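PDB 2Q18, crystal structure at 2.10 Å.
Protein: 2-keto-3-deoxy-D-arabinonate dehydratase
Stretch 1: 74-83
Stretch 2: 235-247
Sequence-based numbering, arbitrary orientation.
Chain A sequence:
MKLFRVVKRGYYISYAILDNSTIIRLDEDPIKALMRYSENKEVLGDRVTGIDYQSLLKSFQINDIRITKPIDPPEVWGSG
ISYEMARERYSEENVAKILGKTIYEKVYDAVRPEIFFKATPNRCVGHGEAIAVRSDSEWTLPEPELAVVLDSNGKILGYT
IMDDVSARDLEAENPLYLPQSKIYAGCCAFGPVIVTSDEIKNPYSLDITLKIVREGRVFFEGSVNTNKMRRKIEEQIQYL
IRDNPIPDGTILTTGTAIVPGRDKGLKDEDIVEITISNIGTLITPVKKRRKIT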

# COMPACT_ATOMS: atom_id res chain seq x y z
N PRO A 74 -1.04 -17.41 -9.06
CA PRO A 74 -0.57 -17.59 -7.69
C PRO A 74 -0.06 -19.01 -7.44
O PRO A 74 0.88 -19.19 -6.67
N GLU A 75 -0.67 -19.99 -8.10
CA GLU A 75 -0.22 -21.37 -8.03
C GLU A 75 -0.31 -22.01 -9.40
O GLU A 75 -1.20 -21.68 -10.19
N VAL A 76 0.63 -22.91 -9.69
CA VAL A 76 0.56 -23.72 -10.90
C VAL A 76 0.61 -25.19 -10.51
O VAL A 76 1.51 -25.62 -9.79
N TRP A 77 -0.37 -25.94 -10.99
CA TRP A 77 -0.46 -27.37 -10.73
C TRP A 77 -0.49 -28.12 -12.06
O TRP A 77 -0.86 -27.56 -13.09
N GLY A 78 -0.09 -29.38 -12.02
CA GLY A 78 -0.10 -30.20 -13.21
C GLY A 78 -0.79 -31.53 -13.01
O GLY A 78 -0.90 -32.03 -11.89
N SER A 79 -1.29 -32.08 -14.11
CA SER A 79 -1.75 -33.45 -14.16
C SER A 79 -0.90 -34.17 -15.20
O SER A 79 -0.33 -33.55 -16.10
N GLY A 80 -0.79 -35.48 -15.06
CA GLY A 80 -0.05 -36.29 -16.02
C GLY A 80 -0.78 -37.59 -16.28
O GLY A 80 -1.74 -37.92 -15.57
N ILE A 81 -0.31 -38.33 -17.29
CA ILE A 81 -0.89 -39.61 -17.69
C ILE A 81 -2.39 -39.44 -17.97
O ILE A 81 -3.22 -40.22 -17.50
N SER A 82 -2.71 -38.41 -18.73
CA SER A 82 -4.10 -38.05 -19.02
C SER A 82 -4.52 -38.42 -20.44
O SER A 82 -5.70 -38.31 -20.79
N TYR A 83 -3.56 -38.85 -21.25
CA TYR A 83 -3.81 -39.20 -22.64
C TYR A 83 -3.80 -40.71 -22.86
O TYR A 83 -3.16 -41.44 -22.11
N GLU A 235 -12.51 -33.64 -14.30
CA GLU A 235 -12.06 -34.59 -13.29
C GLU A 235 -10.74 -34.17 -12.65
O GLU A 235 -10.54 -34.34 -11.45
N GLN A 236 -9.84 -33.62 -13.47
CA GLN A 236 -8.56 -33.13 -12.97
C GLN A 236 -8.79 -32.00 -11.96
O GLN A 236 -8.16 -31.98 -10.90
N ILE A 237 -9.69 -31.09 -12.30
CA ILE A 237 -10.05 -29.97 -11.42
C ILE A 237 -10.67 -30.49 -10.11
O ILE A 237 -10.29 -30.03 -9.03
N GLN A 238 -11.59 -31.45 -10.22
CA GLN A 238 -12.22 -32.09 -9.06
C GLN A 238 -11.19 -32.56 -8.03
O GLN A 238 -11.29 -32.23 -6.85
N TYR A 239 -10.19 -33.31 -8.47
CA TYR A 239 -9.17 -33.84 -7.57
C TYR A 239 -8.16 -32.78 -7.10
O TYR A 239 -7.60 -32.90 -6.01
N LEU A 240 -7.95 -31.75 -7.92
CA LEU A 240 -7.09 -30.63 -7.54
C LEU A 240 -7.64 -29.87 -6.33
O LEU A 240 -6.91 -29.62 -5.37
N ILE A 241 -8.93 -29.52 -6.39
CA ILE A 241 -9.53 -28.65 -5.38
C ILE A 241 -10.07 -29.38 -4.15
O ILE A 241 -10.45 -28.74 -3.17
N ARG A 242 -10.09 -30.72 -4.20
CA ARG A 242 -10.59 -31.52 -3.08
C ARG A 242 -9.78 -31.28 -1.81
O ARG A 242 -8.59 -31.59 -1.75
N ASP A 243 -10.44 -30.71 -0.79
CA ASP A 243 -9.83 -30.37 0.49
C ASP A 243 -8.61 -29.45 0.34
O ASP A 243 -7.76 -29.36 1.22
N ASN A 244 -8.55 -28.76 -0.80
CA ASN A 244 -7.35 -28.03 -1.21
C ASN A 244 -7.74 -26.73 -1.90
O ASN A 244 -7.97 -26.71 -3.11
N PRO A 245 -7.83 -25.64 -1.13
CA PRO A 245 -8.25 -24.36 -1.70
C PRO A 245 -7.20 -23.83 -2.67
O PRO A 245 -6.01 -23.92 -2.41
N ILE A 246 -7.67 -23.29 -3.80
CA ILE A 246 -6.78 -22.66 -4.77
C ILE A 246 -7.20 -21.21 -4.97
O ILE A 246 -8.39 -20.90 -4.94
N PRO A 247 -6.22 -20.30 -5.14
CA PRO A 247 -6.56 -18.90 -5.39
C PRO A 247 -7.05 -18.64 -6.82
O PRO A 247 -6.81 -19.46 -7.71

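Which side chains of the two stretches face each other? Along the strand of the first stretch the residues alternate, so Trp-77 and Ser-79 point toward the second stretch while Val-76 is out of reach and Gly-78 has no side chain to offer. Pro-74, Glu-75 and Ser-82 extend this facing set. From the other stretch come Gln-236 and Leu-240, one helical turn apart, then Asn-244, which closes the type II turn that starts at Ile-241, and Pro-247, both directed toward the first stretch.

What forms the apolar part of the contact? Trp-77 is at its heart, with chi1 m and chi2 at 77°. Leu-240 leaves its CA sideways, but its t, p rotamer brings the end of the side chain nearer, and its CD1 lies over one face of the indole, 3.4 Å from Trp-77 CD2. The same methyl makes a CH-pi contact, with Leu-240 CD1 3.5 Å from the centroid of the Trp-77 five-membered ring and 22° off its normal. Farther along, two prolines meet: Pro-74 CB is 3.4 Å from Pro-247 CG, with the Pro-74 ring C-gamma exo and the Pro-247 ring C-gamma endo. Pro-247 also packs against the carboxylate of Glu-75, its CD 3.6 Å from Glu-75 CD.

How are the polar groups beside the indole satisfied? No direct hydrogen bond crosses between the stretches; two side-chain bonds, one within each stretch, order the groups around the indole. Glu-75, in an m, t rotamer, places OE1 where Trp-77 NE1 donates to it at 2.9 Å, nearly straight at 172°, which holds the indole from within its own stretch. Asn-244, with chi1 t, donates from ND2 to Leu-240 O at 3.0 Å, tying the end of the turn back to the helix. That amide also approaches the ring obliquely, with Asn-244 ND2 3.5 Å from Trp-77 CZ2.

Does water link the stretches? One molecule does: water 1 donates to Glu-75 OE2 at 2.9 Å and to Pro-245 O at 2.6 Å. Both oxygens are acceptors, so the water, giving a hydrogen to each, joins what could not pair directly.

What happens at the Gln-236 end? Its m, t rotamer carries the amide up to two serines whose nearest atoms to it are carbons: Ser-79 CB, of a t side chain, is 3.3 Å from Gln-236 OE1, and Ser-82 CB, of a p side chain, is 3.5 Å from Gln-236 NE2. The NE2 and both serine hydroxyls find hydrogen bonds elsewhere in the structure, whereas Gln-236 OE1 is buried without a partner in the model.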

# COMPACT_ATOMS: atom_id res chain seq x y z
CB PRO A 74 -1.80 -17.27 -6.84
CG PRO A 74 -2.67 -16.42 -7.73
CD PRO A 74 -2.46 -17.00 -9.11
CB GLU A 75 -1.08 -22.18 -7.03
CG GLU A 75 -0.97 -21.68 -5.60
CD GLU A 75 -1.79 -22.49 -4.60
OE1 GLU A 75 -2.35 -23.56 -4.96
OE2 GLU A 75 -1.87 -22.06 -3.43
CB VAL A 76 1.68 -23.40 -11.92
CG1 VAL A 76 1.50 -24.23 -13.19
CG2 VAL A 76 1.70 -21.91 -12.26
CB TRP A 77 -1.74 -27.69 -9.94
CG TRP A 77 -1.74 -27.18 -8.52
CD1 TRP A 77 -1.95 -25.90 -8.10
CD2 TRP A 77 -1.55 -27.96 -7.33
NE1 TRP A 77 -1.90 -25.83 -6.73
CE2 TRP A 77 -1.65 -27.08 -6.23
CE3 TRP A 77 -1.31 -29.33 -7.09
CZ2 TRP A 77 -1.52 -27.52 -4.90
CZ3 TRP A 77 -1.17 -29.76 -5.78
CH2 TRP A 77 -1.28 -28.85 -4.70
CB SER A 79 -3.23 -33.52 -14.51
OG SER A 79 -3.81 -34.73 -14.04
CB ILE A 81 -0.63 -40.73 -16.64
CG1 ILE A 81 0.76 -40.56 -16.01
CG2 ILE A 81 -0.76 -42.12 -17.28
CD1 ILE A 81 0.89 -41.14 -14.61
CB SER A 82 -4.31 -36.55 -18.79
OG SER A 82 -3.47 -35.79 -19.64
CB TYR A 83 -2.76 -38.54 -23.54
CG TYR A 83 -2.99 -37.06 -23.80
CD1 TYR A 83 -2.62 -36.10 -22.86
CD2 TYR A 83 -3.56 -36.63 -25.00
CE1 TYR A 83 -2.82 -34.74 -23.10
CE2 TYR A 83 -3.76 -35.27 -25.25
CZ TYR A 83 -3.39 -34.33 -24.30
OH TYR A 83 -3.59 -32.99 -24.55
CB GLU A 235 -11.94 -35.99 -13.89
CG GLU A 235 -11.65 -37.09 -12.87
CD GLU A 235 -11.45 -38.46 -13.50
OE1 GLU A 235 -11.96 -38.71 -14.61
OE2 GLU A 235 -10.77 -39.30 -12.87
CB GLN A 236 -7.66 -32.64 -14.11
CG GLN A 236 -7.33 -33.70 -15.17
CD GLN A 236 -6.37 -33.18 -16.23
OE1 GLN A 236 -5.80 -32.09 -16.09
NE2 GLN A 236 -6.18 -33.95 -17.28
CB ILE A 237 -11.00 -28.96 -12.10
CG1 ILE A 237 -10.34 -28.33 -13.34
CG2 ILE A 237 -11.44 -27.87 -11.11
CD1 ILE A 237 -11.27 -27.50 -14.20
CB GLN A 238 -13.11 -33.26 -9.50
CG GLN A 238 -13.71 -34.08 -8.35
CD GLN A 238 -14.43 -35.36 -8.80
OE1 GLN A 238 -14.94 -36.10 -7.97
NE2 GLN A 238 -14.48 -35.61 -10.11
CB TYR A 239 -8.46 -35.05 -8.18
CG TYR A 239 -9.29 -36.32 -8.10
CD1 TYR A 239 -10.30 -36.58 -9.04
CD2 TYR A 239 -9.09 -37.25 -7.08
CE1 TYR A 239 -11.07 -37.74 -8.96
CE2 TYR A 239 -9.86 -38.41 -6.99
CZ TYR A 239 -10.84 -38.65 -7.93
OH TYR A 239 -11.60 -39.80 -7.85
CB LEU A 240 -6.89 -29.66 -8.72
CG LEU A 240 -6.22 -28.31 -8.40
CD1 LEU A 240 -4.82 -28.51 -7.82
CD2 LEU A 240 -6.18 -27.39 -9.61
CB ILE A 241 -10.62 -27.72 -5.99
CG1 ILE A 241 -11.86 -28.52 -6.44
CG2 ILE A 241 -10.04 -26.89 -7.14
CD1 ILE A 241 -13.05 -27.66 -6.83
CB ARG A 242 -10.58 -33.01 -3.42
CG ARG A 242 -11.11 -33.89 -2.29
CD ARG A 242 -11.12 -35.36 -2.67
NE ARG A 242 -12.13 -35.66 -3.69
CZ ARG A 242 -12.34 -36.87 -4.19
NH1 ARG A 242 -11.60 -37.90 -3.78
NH2 ARG A 242 -13.28 -37.06 -5.11
CB ASP A 243 -9.46 -31.64 1.28
CG ASP A 243 -10.68 -32.51 1.56
OD1 ASP A 243 -11.78 -31.96 1.79
OD2 ASP A 243 -10.53 -33.75 1.56
CB ASN A 244 -6.50 -28.92 -2.14
CG ASN A 244 -5.16 -28.29 -2.49
OD1 ASN A 244 -4.55 -27.59 -1.67
ND2 ASN A 244 -4.70 -28.55 -3.71
CB PRO A 245 -8.36 -23.44 -0.48
CG PRO A 245 -7.46 -24.05 0.54
CD PRO A 245 -7.53 -25.53 0.31
CB ILE A 246 -6.75 -23.43 -6.12
CG1 ILE A 246 -8.16 -23.60 -6.69
CG2 ILE A 246 -6.05 -24.79 -5.94
CD1 ILE A 246 -8.21 -23.84 -8.19
CB PRO A 247 -5.23 -18.17 -5.14
CG PRO A 247 -4.18 -19.20 -5.36
CD PRO A 247 -4.77 -20.53 -5.04
O HOH W 1 -4.31 -22.00 -1.94